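Local coordinates for protein eukaryotic Translation Initiation 4E (Schistosoma mansoni, PDB 3HXI) that binds the 7-methylguanosine cap of mRNA in translation initiation and also takes up a peptide of the inhibitory protein 4E-BP, at residues A[37-42]-A[46-51]; A[118-123]-A[142-147]; A[91-96]-A[160-165]; A[64-69]-A[106-111]. One frame throughout, in Å; residues are numbered along the deposited sequence. Where two conformers were deposited one is given.

Contact 1: residues A[37-42]-A[46-51]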
# COMPACT_ATOMS: atom_id res chain seq x y z
N ALA A 37 11.48 -9.09 -3.28
CA ALA A 37 10.90 -9.66 -4.50
C ALA A 37 10.43 -8.60 -5.49
O ALA A 37 10.12 -7.46 -5.11
CB ALA A 37 9.77 -10.63 -4.16
N THR A 38 10.45 -8.97 -6.77
CA THR A 38 9.82 -8.22 -7.86
C THR A 38 8.98 -9.24 -8.62
O THR A 38 9.47 -10.32 -8.97
CB THR A 38 10.85 -7.58 -8.83
OG1 THR A 38 11.61 -6.57 -8.16
CG2 THR A 38 10.14 -6.93 -10.02
N PHE A 39 7.71 -8.93 -8.84
CA PHE A 39 6.79 -9.88 -9.49
C PHE A 39 5.92 -9.18 -10.54
O PHE A 39 5.75 -7.96 -10.50
CB PHE A 39 5.95 -10.64 -8.45
CG PHE A 39 5.01 -9.76 -7.67
CD1 PHE A 39 3.75 -9.45 -8.16
CD2 PHE A 39 5.40 -9.23 -6.43
CE1 PHE A 39 2.89 -8.62 -7.44
CE2 PHE A 39 4.53 -8.40 -5.70
CZ PHE A 39 3.28 -8.10 -6.21
N SER A 40 5.37 -9.96 -11.47
CA SER A 40 4.65 -9.37 -12.58
C SER A 40 3.51 -10.27 -13.05
O SER A 40 2.89 -10.01 -14.09
CB SER A 40 5.61 -9.10 -13.72
OG SER A 40 6.32 -10.28 -14.00
N THR A 41 3.24 -11.32 -12.27
CA THR A 41 2.18 -12.28 -12.57
C THR A 41 1.36 -12.51 -11.31
O THR A 41 1.88 -12.35 -10.18
CB THR A 41 2.76 -13.65 -13.07
OG1 THR A 41 3.42 -14.34 -11.99
CG2 THR A 41 3.77 -13.43 -14.24
N ILE A 42 0.10 -12.91 -11.46
CA ILE A 42 -0.73 -13.32 -10.31
C ILE A 42 -0.02 -14.41 -9.53
O ILE A 42 -0.01 -14.40 -8.29
CB ILE A 42 -2.10 -13.90 -10.74
CG1 ILE A 42 -2.93 -12.83 -11.46
CG2 ILE A 42 -2.86 -14.50 -9.52
CD1 ILE A 42 -4.25 -13.36 -12.05
N TRP A 46 1.14 -14.15 -5.42
CA TRP A 46 0.76 -15.04 -4.33
C TRP A 46 1.96 -15.77 -3.71
O TRP A 46 1.96 -16.03 -2.51
CB TRP A 46 -0.32 -16.03 -4.75
CG TRP A 46 -1.71 -15.44 -4.92
CD1 TRP A 46 -2.52 -15.53 -6.03
CD2 TRP A 46 -2.45 -14.68 -3.96
NE1 TRP A 46 -3.71 -14.87 -5.81
CE2 TRP A 46 -3.70 -14.35 -4.55
CE3 TRP A 46 -2.19 -14.24 -2.65
CZ2 TRP A 46 -4.68 -13.62 -3.87
CZ3 TRP A 46 -3.17 -13.51 -1.98
CH2 TRP A 46 -4.39 -13.19 -2.59
N SER A 47 2.97 -16.10 -4.53
CA SER A 47 4.16 -16.79 -4.02
C SER A 47 4.97 -15.90 -3.07
O SER A 47 5.50 -16.38 -2.05
CB SER A 47 5.04 -17.30 -5.17
OG SER A 47 4.47 -18.46 -5.76
N VAL A 48 5.07 -14.62 -3.38
CA VAL A 48 5.69 -13.65 -2.48
C VAL A 48 5.00 -13.67 -1.11
O VAL A 48 5.67 -13.75 -0.07
CB VAL A 48 5.63 -12.20 -3.03
CG1 VAL A 48 6.37 -11.24 -2.08
CG2 VAL A 48 6.21 -12.12 -4.45
N LEU A 49 3.66 -13.59 -1.10
CA LEU A 49 2.93 -13.54 0.16
C LEU A 49 3.08 -14.85 0.96
O LEU A 49 3.24 -14.82 2.18
CB LEU A 49 1.46 -13.17 -0.04
CG LEU A 49 1.17 -11.72 -0.47
CD1 LEU A 49 -0.35 -11.51 -0.58
CD2 LEU A 49 1.77 -10.70 0.47
N THR A 50 3.08 -15.98 0.25
CA THR A 50 3.26 -17.31 0.88
C THR A 50 4.67 -17.54 1.46
O THR A 50 4.87 -18.45 2.29
CB THR A 50 2.91 -18.45 -0.10
OG1 THR A 50 1.54 -18.33 -0.50
CG2 THR A 50 3.10 -19.83 0.55
N HIS A 51 5.64 -16.74 1.03
CA HIS A 51 7.04 -16.94 1.42
C HIS A 51 7.62 -15.80 2.25
O HIS A 51 8.84 -15.72 2.44
CB HIS A 51 7.89 -17.16 0.17
CG HIS A 51 7.54 -18.40 -0.58
ND1 HIS A 51 7.64 -18.50 -1.95
CD2 HIS A 51 7.08 -19.60 -0.15
CE1 HIS A 51 7.27 -19.71 -2.33
NE2 HIS A 51 6.92 -20.40 -1.26
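F39 and V48 point across each other at about a right angle, and the touch is made by one methyl: V48 CG2 comes within 3.6 Å of F39 CD2, meeting the ring obliquely. The same methyl lies 3.9 Å from A37 CB, so one branch of the valine spans two alternate residues of the strand. The torsion of V48 (chi1 -176°) explains this, since it turns CG1 away from the backbone N and leaves CG2 beside it. CG1 reaches the alanine as well, at 4.0 Å from A37 CB. Within the sheet, the F39 ring also meets that of W16 on neighbouring strand 11-21, with planes at about 20°.

I42 and W46 are related quite differently. Their side chains run side by side in the same direction, with I42 CG2 3.7 Å from W46 CD1. They stand one helical turn apart, and W46 N donates to I42 O over 3.1 Å in a nearly straight bond (171° at the hydrogen). Just before this turn, the hydroxyl of T41 caps the helix through the backbone N of D44.

The pair also faces a ligand: W46 NE1 hydrogen-bonds to the backbone of the bound peptide, while I42 packs on one of its apolar side chains. Through V48 the helix folds back against strand 33-41, outermost in the sheet, and it presents W46, the tryptophan characteristic of the 4E-BP-binding surface of eIF4E.

Contact 2: residues A[118-123]-A[142-147]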
# COMPACT_ATOMS: atom_id res chain seq x y z
N ASP A 118 -5.64 4.12 -11.66
CA ASP A 118 -4.47 3.24 -11.64
C ASP A 118 -3.18 4.03 -11.82
O ASP A 118 -2.15 3.71 -11.20
CB ASP A 118 -4.61 2.18 -12.73
CG ASP A 118 -3.44 1.23 -12.76
OD1 ASP A 118 -3.41 0.28 -11.96
OD2 ASP A 118 -2.54 1.44 -13.59
N ARG A 119 -3.24 5.05 -12.67
CA ARG A 119 -2.09 5.93 -12.91
C ARG A 119 -1.63 6.66 -11.64
O ARG A 119 -0.45 6.99 -11.52
CB ARG A 119 -2.40 6.93 -14.04
CG ARG A 119 -2.60 6.26 -15.41
CD ARG A 119 -2.63 7.27 -16.57
NE ARG A 119 -3.92 7.96 -16.68
CZ ARG A 119 -4.84 7.67 -17.60
NH1 ARG A 119 -5.99 8.32 -17.64
NH2 ARG A 119 -4.61 6.72 -18.49
N GLN A 120 -2.55 6.91 -10.72
CA GLN A 120 -2.21 7.63 -9.48
C GLN A 120 -1.44 6.73 -8.53
O GLN A 120 -0.71 7.23 -7.66
CB GLN A 120 -3.48 8.14 -8.77
CG GLN A 120 -4.03 9.44 -9.27
CD GLN A 120 -3.01 10.57 -9.16
OE1 GLN A 120 -2.56 10.93 -8.06
NE2 GLN A 120 -2.63 11.09 -10.31
N ILE A 121 -1.61 5.42 -8.68
CA ILE A 121 -1.12 4.48 -7.66
C ILE A 121 0.40 4.34 -7.69
O ILE A 121 0.99 4.05 -8.75
CB ILE A 121 -1.79 3.06 -7.78
CG1 ILE A 121 -3.32 3.15 -7.61
CG2 ILE A 121 -1.13 2.05 -6.80
CD1 ILE A 121 -3.83 3.64 -6.24
N CYS A 122 1.02 4.53 -6.53
CA CYS A 122 2.44 4.26 -6.37
C CYS A 122 2.68 2.95 -5.63
O CYS A 122 3.43 2.10 -6.10
CB CYS A 122 3.12 5.40 -5.62
SG CYS A 122 3.08 6.95 -6.55
N GLY A 123 2.05 2.80 -4.47
CA GLY A 123 2.27 1.59 -3.67
C GLY A 123 1.47 1.54 -2.38
O GLY A 123 0.67 2.44 -2.11
N ASP A 142 -1.08 15.13 -4.97
CA ASP A 142 -1.80 15.50 -3.74
C ASP A 142 -2.98 16.41 -4.04
O ASP A 142 -3.64 16.89 -3.13
CB ASP A 142 -0.86 16.14 -2.71
CG ASP A 142 -0.27 17.48 -3.19
OD1 ASP A 142 0.83 17.84 -2.73
OD2 ASP A 142 -0.89 18.14 -4.05
N ASN A 143 -3.26 16.62 -5.32
CA ASN A 143 -4.20 17.66 -5.73
C ASN A 143 -5.12 17.28 -6.89
O ASN A 143 -5.88 18.12 -7.38
CB ASN A 143 -3.45 18.97 -6.01
CG ASN A 143 -2.52 18.89 -7.22
OD1 ASN A 143 -2.42 17.86 -7.91
ND2 ASN A 143 -1.85 20.01 -7.49
N GLU A 144 -5.06 16.02 -7.34
CA GLU A 144 -6.10 15.46 -8.22
C GLU A 144 -7.31 15.00 -7.40
O GLU A 144 -7.57 13.79 -7.27
CB GLU A 144 -5.55 14.32 -9.08
CG GLU A 144 -4.44 14.73 -10.04
CD GLU A 144 -4.96 15.46 -11.26
OE1 GLU A 144 -6.11 15.21 -11.68
OE2 GLU A 144 -4.20 16.30 -11.81
N GLU A 145 -8.06 15.97 -6.86
CA GLU A 145 -9.10 15.71 -5.85
C GLU A 145 -10.06 14.58 -6.22
O GLU A 145 -10.28 13.65 -5.44
CB GLU A 145 -9.92 16.98 -5.58
CG GLU A 145 -11.00 16.81 -4.47
CD GLU A 145 -11.71 18.10 -4.12
OE1 GLU A 145 -11.01 19.10 -3.86
OE2 GLU A 145 -12.96 18.12 -4.11
N GLU A 146 -10.63 14.68 -7.41
CA GLU A 146 -11.67 13.76 -7.82
C GLU A 146 -11.15 12.31 -7.89
O GLU A 146 -11.80 11.41 -7.37
CB GLU A 146 -12.24 14.23 -9.16
CG GLU A 146 -13.29 13.33 -9.73
CD GLU A 146 -13.96 13.98 -10.92
OE1 GLU A 146 -13.31 14.79 -11.61
OE2 GLU A 146 -15.14 13.67 -11.16
N THR A 147 -9.98 12.11 -8.48
CA THR A 147 -9.36 10.78 -8.60
C THR A 147 -8.91 10.25 -7.23
O THR A 147 -9.16 9.09 -6.88
CB THR A 147 -8.14 10.84 -9.55
OG1 THR A 147 -8.55 11.40 -10.80
CG2 THR A 147 -7.55 9.45 -9.80
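Q120 and T147 meet through carbon, with Q120 CG 3.6 Å from T147 CG2. Helix 115-120 here runs straight into strand 121-127 of the antiparallel eIF4E sheet, and helix 145-159 packs against that junction, its I151 lying on Q120 and I121. The two side chains approach at a slant. The bend in the glutamine (chi2 -59°) carries its amide toward the start of the second helix, and NE2 comes to 4.1 Å from E144 CG. That is a loose approach to a methylene, with the amide and carboxylate planes 37° apart.

The next shell holds the amide oxygen: Q120 OE1 is hydrogen-bonded to S141 OG, and the same hydroxyl receives a weak bond from E144 N, so S141 links both sides of the contact. Along the other segment, the change from helix to strand is followed by a classic beta bulge, in which C122 and G123 both face W138.

E144 occupies the N-cap position of its helix and is the centre of an inverse gamma turn, closed by a weak bond of 3.1 Å from E145 N to N143 O.

Contact 3: residues A[91-96]-A[160-165]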
# COMPACT_ATOMS: atom_id res chain seq x y z
N THR A 91 -8.08 -0.82 13.64
CA THR A 91 -8.73 -1.01 14.93
C THR A 91 -8.48 -2.43 15.48
O THR A 91 -8.16 -3.38 14.73
CB THR A 91 -10.24 -0.71 14.86
OG1 THR A 91 -10.91 -1.70 14.06
CG2 THR A 91 -10.50 0.68 14.25
N ALA A 92 -8.63 -2.57 16.79
CA ALA A 92 -8.39 -3.85 17.46
C ALA A 92 -9.20 -5.01 16.88
O ALA A 92 -8.73 -6.12 16.87
CB ALA A 92 -8.62 -3.74 18.97
N ARG A 93 -10.41 -4.75 16.39
CA ARG A 93 -11.26 -5.85 15.90
C ARG A 93 -10.88 -6.34 14.50
O ARG A 93 -11.29 -7.41 14.10
CB ARG A 93 -12.74 -5.45 15.92
CG ARG A 93 -13.20 -4.71 14.68
CD ARG A 93 -14.73 -4.67 14.55
NE ARG A 93 -15.26 -3.38 14.98
CZ ARG A 93 -16.55 -3.04 14.99
NH1 ARG A 93 -17.49 -3.89 14.57
NH2 ARG A 93 -16.91 -1.84 15.42
N GLN A 94 -10.09 -5.55 13.76
CA GLN A 94 -9.81 -5.87 12.35
C GLN A 94 -8.69 -6.89 12.19
O GLN A 94 -7.72 -6.84 12.94
CB GLN A 94 -9.41 -4.60 11.61
CG GLN A 94 -10.54 -3.64 11.43
CD GLN A 94 -10.07 -2.35 10.79
OE1 GLN A 94 -9.12 -1.71 11.26
NE2 GLN A 94 -10.71 -1.98 9.70
N ASP A 95 -8.81 -7.79 11.22
CA ASP A 95 -7.73 -8.73 10.89
C ASP A 95 -6.77 -8.06 9.89
O ASP A 95 -7.18 -7.75 8.78
CB ASP A 95 -8.33 -9.99 10.25
CG ASP A 95 -7.29 -11.01 9.86
OD1 ASP A 95 -6.10 -10.87 10.23
OD2 ASP A 95 -7.68 -11.97 9.18
N VAL A 96 -5.51 -7.87 10.28
CA VAL A 96 -4.54 -7.18 9.40
C VAL A 96 -4.16 -8.04 8.20
O VAL A 96 -3.74 -7.52 7.16
CB VAL A 96 -3.29 -6.65 10.15
CG1 VAL A 96 -3.65 -5.47 11.04
CG2 VAL A 96 -2.56 -7.73 10.98
N GLU A 160 -13.56 -2.87 3.66
CA GLU A 160 -14.73 -2.89 4.54
C GLU A 160 -14.46 -2.02 5.77
O GLU A 160 -14.71 -2.42 6.92
CB GLU A 160 -15.13 -4.33 4.92
CG GLU A 160 -15.28 -5.27 3.71
CD GLU A 160 -15.84 -6.65 4.05
OE1 GLU A 160 -16.01 -6.97 5.24
OE2 GLU A 160 -16.13 -7.42 3.11
N LEU A 161 -13.94 -0.82 5.51
CA LEU A 161 -13.56 0.11 6.56
C LEU A 161 -14.72 0.96 7.04
O LEU A 161 -15.54 1.42 6.25
CB LEU A 161 -12.45 1.05 6.08
CG LEU A 161 -11.15 0.45 5.55
CD1 LEU A 161 -10.20 1.57 5.16
CD2 LEU A 161 -10.48 -0.48 6.57
N GLU A 162 -14.74 1.20 8.34
CA GLU A 162 -15.79 1.99 8.94
C GLU A 162 -15.29 3.36 9.37
O GLU A 162 -15.95 4.37 9.10
CB GLU A 162 -16.44 1.20 10.09
CG GLU A 162 -17.49 0.23 9.55
CD GLU A 162 -17.96 -0.78 10.56
OE1 GLU A 162 -18.32 -0.38 11.69
OE2 GLU A 162 -17.96 -1.99 10.23
N ASP A 163 -14.12 3.40 9.99
CA ASP A 163 -13.55 4.63 10.48
C ASP A 163 -13.04 5.49 9.33
O ASP A 163 -12.71 4.98 8.25
CB ASP A 163 -12.40 4.35 11.45
CG ASP A 163 -12.87 3.71 12.73
OD1 ASP A 163 -14.08 3.48 12.85
OD2 ASP A 163 -12.04 3.46 13.60
N THR A 164 -12.98 6.80 9.60
CA THR A 164 -12.50 7.78 8.64
C THR A 164 -11.08 7.49 8.21
O THR A 164 -10.20 7.20 9.05
CB THR A 164 -12.54 9.19 9.26
OG1 THR A 164 -13.88 9.49 9.63
CG2 THR A 164 -12.02 10.24 8.27
N ILE A 165 -10.86 7.57 6.91
CA ILE A 165 -9.49 7.53 6.35
C ILE A 165 -9.04 8.93 5.92
O ILE A 165 -9.86 9.74 5.52
CB ILE A 165 -9.35 6.50 5.20
CG1 ILE A 165 -10.25 6.84 4.00
CG2 ILE A 165 -9.62 5.08 5.72
CD1 ILE A 165 -9.92 6.00 2.75
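T91 and D163 are brought together by their first torsions. The chi1 of 69° sets T91 OG1 between the backbone N and the carbonyl carbon, which leaves CG2 to project across the gap. In D163, chi1 of -67° swings the carboxylate to meet it from the opposite direction, and T91 CG2 lies 3.2 Å from D163 OD2, a methyl-to-oxygen contact.

The first partner belongs to a type I beta turn, T91 to Q94, on the loop between strand 84-89 and helix 96-108. Q94 N closes the turn on T91 O at 3.1 Å, and the glutamine side chain adds a second clasp: T91 N donates to Q94 OE1 over 2.7 Å, nearly straight at 171°. With its oxygen held there, the amide is fixed in rotation and NE2 faces the other loop, where it lies 3.5 Å from L161 CD2, the two side chains crossing at about a right angle. L161 also packs on I88 and L99, which ties this surface contact to the sheet and to helix 96-108.

Both loops adjoin helix ends. D95 caps helix 96-108 through D97 N, and E160 closes helix 145-159 in a Schellman motif. On the exposed side the opposite charges of R93 and E162 may attract weakly: R93 NH2 is 4.2 Å from E162 OE1, beyond salt-bridge range, and the oxygen sits far from the plane of the guanidinium, whose N-H bonds aim elsewhere.

Contact 4: residues A[64-69]-A[106-111]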
# COMPACT_ATOMS: atom_id res chain seq x y z
N LEU A 64 6.10 -3.46 5.80
CA LEU A 64 6.03 -4.05 4.47
C LEU A 64 5.64 -2.95 3.48
O LEU A 64 4.69 -2.19 3.73
CB LEU A 64 4.96 -5.15 4.44
CG LEU A 64 5.01 -6.20 5.54
CD1 LEU A 64 3.76 -7.12 5.44
CD2 LEU A 64 6.31 -7.00 5.45
N TYR A 65 6.37 -2.89 2.37
CA TYR A 65 6.13 -1.90 1.30
C TYR A 65 5.95 -2.64 -0.01
O TYR A 65 6.80 -3.47 -0.38
CB TYR A 65 7.34 -0.96 1.16
CG TYR A 65 7.47 0.11 2.24
CD1 TYR A 65 7.15 1.45 1.96
CD2 TYR A 65 7.92 -0.22 3.53
CE1 TYR A 65 7.25 2.44 2.94
CE2 TYR A 65 8.03 0.77 4.52
CZ TYR A 65 7.70 2.10 4.21
OH TYR A 65 7.78 3.09 5.18
N MET A 66 4.87 -2.34 -0.74
CA MET A 66 4.70 -2.89 -2.10
C MET A 66 4.47 -1.76 -3.09
O MET A 66 3.46 -1.05 -3.00
CB MET A 66 3.57 -3.91 -2.19
CG MET A 66 3.46 -4.55 -3.60
SD MET A 66 1.92 -5.43 -3.93
CE MET A 66 0.79 -4.05 -4.19
N PHE A 67 5.43 -1.58 -4.01
CA PHE A 67 5.44 -0.46 -4.94
C PHE A 67 5.63 -0.89 -6.39
O PHE A 67 6.33 -1.87 -6.65
CB PHE A 67 6.55 0.54 -4.53
CG PHE A 67 6.10 1.51 -3.46
CD1 PHE A 67 5.88 2.85 -3.77
CD2 PHE A 67 5.85 1.06 -2.17
CE1 PHE A 67 5.42 3.75 -2.77
CE2 PHE A 67 5.38 1.96 -1.17
CZ PHE A 67 5.17 3.30 -1.48
N LYS A 68 5.04 -0.17 -7.34
CA LYS A 68 5.31 -0.41 -8.76
C LYS A 68 6.82 -0.38 -8.89
O LYS A 68 7.46 0.52 -8.33
CB LYS A 68 4.63 0.63 -9.67
CG LYS A 68 3.12 0.52 -9.64
CD LYS A 68 2.41 1.34 -10.70
CE LYS A 68 0.90 1.21 -10.59
NZ LYS A 68 0.24 2.20 -11.47
N SER A 69 7.38 -1.37 -9.61
CA SER A 69 8.82 -1.63 -9.62
C SER A 69 9.71 -0.42 -9.93
O SER A 69 10.83 -0.32 -9.43
CB SER A 69 9.15 -2.77 -10.59
OG SER A 69 8.72 -2.47 -11.90
N LEU A 106 -6.50 -5.41 -4.60
CA LEU A 106 -7.05 -4.24 -5.26
C LEU A 106 -5.96 -3.57 -6.12
O LEU A 106 -6.21 -3.20 -7.27
CB LEU A 106 -7.64 -3.28 -4.22
CG LEU A 106 -8.02 -1.86 -4.66
CD1 LEU A 106 -9.03 -1.84 -5.82
CD2 LEU A 106 -8.52 -1.05 -3.46
N LEU A 107 -4.76 -3.44 -5.56
CA LEU A 107 -3.66 -2.79 -6.29
C LEU A 107 -3.12 -3.62 -7.45
O LEU A 107 -3.06 -3.11 -8.57
CB LEU A 107 -2.52 -2.39 -5.35
CG LEU A 107 -2.58 -0.97 -4.77
CD1 LEU A 107 -3.78 -0.80 -3.87
CD2 LEU A 107 -1.29 -0.63 -4.02
N ILE A 108 -2.73 -4.86 -7.21
CA ILE A 108 -2.07 -5.67 -8.26
C ILE A 108 -3.09 -6.08 -9.33
O ILE A 108 -2.74 -6.23 -10.51
CB ILE A 108 -1.33 -6.93 -7.69
CG1 ILE A 108 -2.32 -7.95 -7.12
CG2 ILE A 108 -0.25 -6.54 -6.64
CD1 ILE A 108 -2.44 -9.20 -8.03
N GLY A 109 -4.35 -6.26 -8.93
CA GLY A 109 -5.41 -6.57 -9.88
C GLY A 109 -5.89 -5.33 -10.62
O GLY A 109 -6.73 -5.44 -11.53
N SER A 110 -5.38 -4.16 -10.22
CA SER A 110 -5.81 -2.86 -10.77
C SER A 110 -7.33 -2.73 -10.84
O SER A 110 -7.88 -2.33 -11.87
CB SER A 110 -5.18 -2.61 -12.16
OG SER A 110 -5.38 -1.26 -12.58
N ASP A 111 -8.01 -3.06 -9.75
CA ASP A 111 -9.48 -3.13 -9.77
C ASP A 111 -10.13 -1.79 -9.45
O ASP A 111 -10.98 -1.68 -8.56
CB ASP A 111 -10.02 -4.26 -8.87
CG ASP A 111 -11.42 -4.68 -9.27
OD1 ASP A 111 -11.79 -4.43 -10.43
OD2 ASP A 111 -12.15 -5.25 -8.43
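M66 meets L107 and I108 beside the ring of F39, which touches both M66 SD and I108 CG2; W16 also packs on M66. On the strand residues either side of M66, F67, whose CB points away from the helix, puts CE2 in plane at the edge of the Y65 ring, 3.6 Å from Y65 CD1, and also meets the ring of W138 edge-to-face. Y65 in turn touches the bound cap analogue.

Toward the helix, M66 extends straight from the strand (chi1 -177°) and then bends at its last torsion (chi3 76°), so that the thioether end reaches the I108 CG2 methyl. M66 SD and M66 CE are each 3.6 Å from I108 CG2, the two side chains crossing at about a right angle. Past L107 the methionine slides in the opposite direction, with CE 3.9 Å from L107 CB and 4.0 Å from L107 CD2. This is the sheet-to-helix core of the eIF4E fold, where helix 96-108 packs on inner strand 63-68, between strands 11-21 and 121-127.

After I108 the chain turns away in a Schellman motif at S110, with D111 N bonded to L106 O at 3.1 Å. The bound peptide docks here: backbone hydrogen bonds join it to G109, and S110 OG bonds one of its basic side chains.

Contacts 1, 2 and 4 all reach the one antiparallel sheet. Contact 4 touches both others: its centre lies about 11 Å from that of contact 1, where F39 packs on M66 and I108, and about 14 Å from that of contact 2, where C122 and K68 pair on neighbouring strands 121-127 and 63-68. Contact 3 stands apart, its centre 20 to 25 Å from the rest. Along the chain contact 1 closes first, contacts 3 and 4 interleave, and contact 2 is nested within the loop closed by contact 3. Contacts 1 and 4, joined through F39, both carry peptide-binding residues (I42 and W46; I108 to D111), whereas the cap analogue touches Y65 of contact 4.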